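Local coordinates for protein SAP-like pentraxin (Limulus polyphemus, PDB 3FLT) that is a calcium-dependent pentraxin that binds phosphoethanolamine and probably serves in innate immune recognition, at residues Y49-A54 / F62-Y67; S56-Q61 / Q79-S84. All coordinates share one frame; numbering follows the deposited sequence.

Interaction 1: Y49-A54 / F62-Y67. With OPE (phosphoric acid mono-(2-amino-ethyl) ester), chain F.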
# COMPACT_ATOMS: atom_id res chain seq x y z
N TYR A 49 -50.50 19.85 21.05
CA TYR A 49 -49.96 18.61 21.61
C TYR A 49 -49.32 17.81 20.50
O TYR A 49 -49.94 17.54 19.47
CB TYR A 49 -51.06 17.80 22.30
CG TYR A 49 -51.57 18.48 23.55
CD1 TYR A 49 -52.70 19.30 23.51
CD2 TYR A 49 -50.87 18.38 24.75
CE1 TYR A 49 -53.12 20.01 24.63
CE2 TYR A 49 -51.28 19.08 25.87
CZ TYR A 49 -52.40 19.90 25.81
OH TYR A 49 -52.77 20.61 26.91
N ILE A 50 -48.06 17.42 20.72
CA ILE A 50 -47.31 16.68 19.72
C ILE A 50 -47.37 15.17 19.92
O ILE A 50 -47.82 14.45 19.03
CB ILE A 50 -45.84 17.13 19.71
CG1 ILE A 50 -45.78 18.65 19.50
CG2 ILE A 50 -45.07 16.39 18.62
CD1 ILE A 50 -44.41 19.26 19.64
N PHE A 51 -46.92 14.71 21.09
CA PHE A 51 -46.89 13.29 21.46
C PHE A 51 -47.95 13.03 22.53
O PHE A 51 -47.88 13.58 23.64
CB PHE A 51 -45.50 12.93 21.99
CG PHE A 51 -45.31 11.47 22.30
CD1 PHE A 51 -44.63 10.64 21.42
CD2 PHE A 51 -45.76 10.93 23.51
CE1 PHE A 51 -44.39 9.30 21.74
CE2 PHE A 51 -45.52 9.59 23.83
CZ PHE A 51 -44.83 8.78 22.94
N SER A 52 -48.92 12.18 22.20
CA SER A 52 -50.01 11.84 23.12
C SER A 52 -50.07 10.34 23.38
O SER A 52 -50.14 9.55 22.44
CB SER A 52 -51.34 12.31 22.53
OG SER A 52 -52.45 11.73 23.20
N CYS A 53 -50.05 9.96 24.64
CA CYS A 53 -50.11 8.55 25.02
C CYS A 53 -51.28 8.30 25.95
O CYS A 53 -51.42 8.96 26.99
CB CYS A 53 -48.80 8.14 25.69
SG CYS A 53 -48.76 6.40 26.16
N ALA A 54 -52.12 7.34 25.59
CA ALA A 54 -53.30 7.03 26.39
C ALA A 54 -53.56 5.54 26.57
O ALA A 54 -53.25 4.72 25.70
CB ALA A 54 -54.52 7.68 25.76
N PHE A 62 -49.29 10.46 29.14
CA PHE A 62 -48.11 11.25 28.84
C PHE A 62 -48.39 12.09 27.59
O PHE A 62 -48.72 11.55 26.54
CB PHE A 62 -46.93 10.29 28.60
CG PHE A 62 -45.59 10.95 28.52
CD1 PHE A 62 -45.17 11.57 27.34
CD2 PHE A 62 -44.72 10.93 29.61
CE1 PHE A 62 -43.90 12.15 27.25
CE2 PHE A 62 -43.45 11.51 29.53
CZ PHE A 62 -43.04 12.12 28.35
N ILE A 63 -48.27 13.41 27.72
CA ILE A 63 -48.54 14.33 26.61
C ILE A 63 -47.54 15.47 26.53
O ILE A 63 -47.38 16.21 27.49
CB ILE A 63 -49.92 14.98 26.73
CG1 ILE A 63 -50.80 14.21 27.73
CG2 ILE A 63 -50.58 15.05 25.36
CD1 ILE A 63 -52.14 14.88 28.03
N THR A 64 -46.88 15.63 25.40
CA THR A 64 -45.93 16.74 25.24
C THR A 64 -46.61 17.84 24.44
O THR A 64 -47.53 17.58 23.66
CB THR A 64 -44.62 16.30 24.52
OG1 THR A 64 -44.91 15.85 23.19
CG2 THR A 64 -43.94 15.17 25.29
N SER A 65 -46.18 19.07 24.66
CA SER A 65 -46.77 20.20 23.96
C SER A 65 -45.81 21.37 23.95
O SER A 65 -44.78 21.35 24.62
CB SER A 65 -48.08 20.62 24.64
OG SER A 65 -47.87 20.99 26.00
N MET A 66 -46.17 22.40 23.20
CA MET A 66 -45.35 23.59 23.10
C MET A 66 -46.23 24.77 22.69
O MET A 66 -47.38 24.60 22.26
CB MET A 66 -44.26 23.42 22.04
CG MET A 66 -44.83 23.24 20.63
SD MET A 66 -43.69 23.65 19.30
CE MET A 66 -43.94 25.38 19.15
N TYR A 67 -45.68 25.97 22.86
CA TYR A 67 -46.32 27.21 22.46
C TYR A 67 -45.21 28.24 22.43
O TYR A 67 -44.15 28.04 23.04
CB TYR A 67 -47.46 27.61 23.43
CG TYR A 67 -47.07 28.15 24.79
CD1 TYR A 67 -46.68 29.48 24.96
CD2 TYR A 67 -47.17 27.35 25.93
CE1 TYR A 67 -46.40 29.99 26.23
CE2 TYR A 67 -46.89 27.85 27.20
CZ TYR A 67 -46.51 29.17 27.35
OH TYR A 67 -46.25 29.65 28.62
CA OPE F . -56.19 17.98 28.13
CB OPE F . -55.18 18.96 28.76
O1 OPE F . -58.72 17.36 26.75
O2 OPE F . -57.66 15.51 28.11
O3 OPE F . -59.70 16.61 29.08
O4 OPE F . -57.37 17.86 28.95
N OPE F . -55.11 20.20 27.92
P OPE F . -58.35 16.81 28.22

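Interaction 2: S56-Q61 / Q79-S84. With CA (calcium ion), chain C; OPE (phosphoric acid mono-(2-amino-ethyl) ester), chain F.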
# COMPACT_ATOMS: atom_id res chain seq x y z
N SER A 56 -56.70 2.79 28.39
CA SER A 56 -58.14 2.76 28.64
C SER A 56 -58.56 3.44 29.94
O SER A 56 -59.61 4.08 30.01
CB SER A 56 -58.62 1.31 28.66
OG SER A 56 -57.74 0.50 29.42
N ASN A 57 -57.72 3.32 30.96
CA ASN A 57 -58.02 3.92 32.25
C ASN A 57 -57.54 5.37 32.38
O ASN A 57 -57.99 6.09 33.27
CB ASN A 57 -57.37 3.07 33.35
CG ASN A 57 -55.86 2.99 33.21
OD1 ASN A 57 -55.34 2.50 32.20
ND2 ASN A 57 -55.14 3.49 34.22
N GLN A 58 -56.65 5.80 31.49
CA GLN A 58 -56.10 7.15 31.54
C GLN A 58 -55.72 7.65 30.16
O GLN A 58 -54.74 7.19 29.58
CB GLN A 58 -54.87 7.16 32.46
CG GLN A 58 -54.10 8.48 32.51
CD GLN A 58 -54.93 9.63 33.03
OE1 GLN A 58 -55.77 10.19 32.32
NE2 GLN A 58 -54.69 10.01 34.29
N ASP A 59 -56.48 8.60 29.63
CA ASP A 59 -56.21 9.15 28.31
C ASP A 59 -55.06 10.16 28.32
O ASP A 59 -54.53 10.53 27.27
CB ASP A 59 -57.50 9.79 27.75
CG ASP A 59 -58.03 10.91 28.63
OD1 ASP A 59 -58.34 10.65 29.82
OD2 ASP A 59 -58.14 12.06 28.14
N ASN A 60 -54.69 10.62 29.51
CA ASN A 60 -53.60 11.58 29.64
C ASN A 60 -52.42 10.96 30.39
O ASN A 60 -51.97 11.50 31.41
CB ASN A 60 -54.06 12.84 30.38
CG ASN A 60 -55.06 13.66 29.59
OD1 ASN A 60 -55.68 13.17 28.65
ND2 ASN A 60 -55.24 14.92 29.99
N GLN A 61 -51.92 9.83 29.89
CA GLN A 61 -50.79 9.17 30.53
C GLN A 61 -49.53 10.02 30.37
O GLN A 61 -48.80 10.27 31.33
CB GLN A 61 -50.55 7.79 29.89
CG GLN A 61 -51.46 6.68 30.39
CD GLN A 61 -51.02 6.11 31.73
OE1 GLN A 61 -50.31 6.76 32.51
NE2 GLN A 61 -51.45 4.88 32.02
N GLN A 79 -47.23 16.70 30.48
CA GLN A 79 -48.30 16.34 31.39
C GLN A 79 -48.23 14.83 31.63
O GLN A 79 -48.18 14.06 30.68
CB GLN A 79 -49.66 16.71 30.80
CG GLN A 79 -50.84 16.30 31.68
CD GLN A 79 -52.20 16.68 31.10
OE1 GLN A 79 -53.22 16.13 31.49
NE2 GLN A 79 -52.21 17.63 30.17
N VAL A 80 -48.21 14.43 32.90
CA VAL A 80 -48.15 13.02 33.26
C VAL A 80 -49.31 12.64 34.22
O VAL A 80 -49.61 13.36 35.17
CB VAL A 80 -46.79 12.66 33.94
CG1 VAL A 80 -46.70 11.16 34.17
CG2 VAL A 80 -45.64 13.12 33.07
N ASN A 81 -49.94 11.50 33.95
CA ASN A 81 -51.05 10.99 34.76
C ASN A 81 -52.08 12.09 35.02
O ASN A 81 -52.52 12.29 36.15
CB ASN A 81 -50.53 10.43 36.09
CG ASN A 81 -51.58 9.63 36.85
OD1 ASN A 81 -52.35 8.89 36.24
ND2 ASN A 81 -51.61 9.77 38.18
N ALA A 82 -52.45 12.79 33.95
CA ALA A 82 -53.44 13.87 33.99
C ALA A 82 -53.12 15.02 34.95
O ALA A 82 -54.03 15.62 35.53
CB ALA A 82 -54.83 13.30 34.30
N SER A 83 -51.84 15.33 35.13
CA SER A 83 -51.46 16.45 35.99
C SER A 83 -51.71 17.68 35.13
O SER A 83 -52.26 17.59 34.03
CB SER A 83 -49.98 16.37 36.35
OG SER A 83 -49.14 16.56 35.22
N SER A 84 -51.33 18.85 35.62
CA SER A 84 -51.51 20.05 34.82
C SER A 84 -50.29 20.13 33.91
O SER A 84 -49.24 19.57 34.25
CB SER A 84 -51.55 21.28 35.72
OG SER A 84 -50.36 21.35 36.49
CA CA C . -56.88 13.71 26.64
CA OPE F . -56.19 17.98 28.13
CB OPE F . -55.18 18.96 28.76
O1 OPE F . -58.72 17.36 26.75
O2 OPE F . -57.66 15.51 28.11
O3 OPE F . -59.70 16.61 29.08
O4 OPE F . -57.37 17.86 28.95
N OPE F . -55.11 20.20 27.92
P OPE F . -58.35 16.81 28.22

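Interaction 1: Y49-A54 / F62-Y67
Y49 and S65 lie side by side as a non-hydrogen-bonded pair at one end of an antiparallel β-hairpin, strands 48-55 and 60-68, within the jelly-roll β-sandwich of the pentraxins. The tyrosine illustrates how a strand carries a ligand-binding group while packing on its neighbour. Y49 CB lies 3.8 Å from T64 O. With CG beside its own backbone N (chi1 -68°) and near I63 CG2 and T64 O, the ring rises from the same sheet face as I63 and S65: Y49 CD2 reaches I63 CG2 at 3.4 Å and also touches S65 CB, which Y49 CE2 passes at 3.8 Å. CE1 and CZ approach the phosphoethanolamine amine. The hydroxyl accepts its hydrogen bond, Y49 OH to OPE N being 2.6 Å, and is also bonded to N85; E157 OE2 is a further partner of the ligand. S52, on this face too, directs its OG to Q146, a calcium-binding residue.

Between the Y49-S65 and S52-I63 pairs the register slips by one, a β-bulge in which I50 (psi -59°) and F51 both face T64. T64 O takes I50 N at 3.0 Å, and T64 OG1, set between its own backbone N and carbonyl carbon (chi1 63°), takes F51 N at 3.1 Å; T64 N returns a bond to F51 O. I50 and F51 pack on strands 33-42 and 161-169 in the sandwich core. Past the bulge, C53 and F62 form a hydrogen-bonded pair, and the phenylalanine rings meet at a slant, F51 CD2 lying 3.9 Å from F62 CD1.

Interaction 2: S56-Q61 / Q79-S84
Polar bonding between loop and turn dominates this contact: N60 and Q58, where the chain enters strand 60-68, meet Q79, N81 and A82, where strand 73-80 ends. The N60 amide has both ends engaged. N60 OD1 binds calcium at 2.4 Å, while N60 ND2 donates to Q79 OE1 at 2.8 Å. N60 ND2 also donates to OPE O2, the metal-bound phosphate oxygen of phosphoethanolamine, at 3.1 Å, fixing the amide's rotation. Q79 reaches it extended (chi2 180°); its NE2 is bonded to N85, and the two amide planes are 72° apart. This is the calcium-dependent ligand site of the pentraxin fold, built at the ends of neighbouring strands and in the loops beside them: D59 OD2 joins the calcium at 2.6 Å, and E145, D147 and the carbonyl of Q146 supply further ligands. Backbone bonds tie the turn to the metal-binding loop, A82 N to N60 O at 2.9 Å and N81 N to Q61 O at 3.1 Å. Q58 bends back so that OE1 accepts N60 N. Q58 NE2 donates a nearly straight hydrogen bond to N81 OD1 (3.2 Å), in its own amide plane but from above the N81 carbonyl plane; the amides are 86° apart.

Interactions 1 and 2 have centres 11 Å apart in one antiparallel sheet and share its strand 60-68, which pairs with 48-55 on one side and 73-80 on the other. Their segments alternate along the chain, 49-54, 56-61, 62-67, 79-84, so the contacts cross over successive hairpins. Backbone pairing joins them: probable hydrogen bonds link I63 N to Q79 O and C53 O to Q61 N. Interaction 1 is buried, its centre about 6 Å from that of the chain; interaction 2, about 15 Å out, is only partly buried. Both touch the same phosphoethanolamine, interaction 1 at the amine and interaction 2 at the calcium-bound phosphate, so strand and loop recognise opposite ends of one ligand.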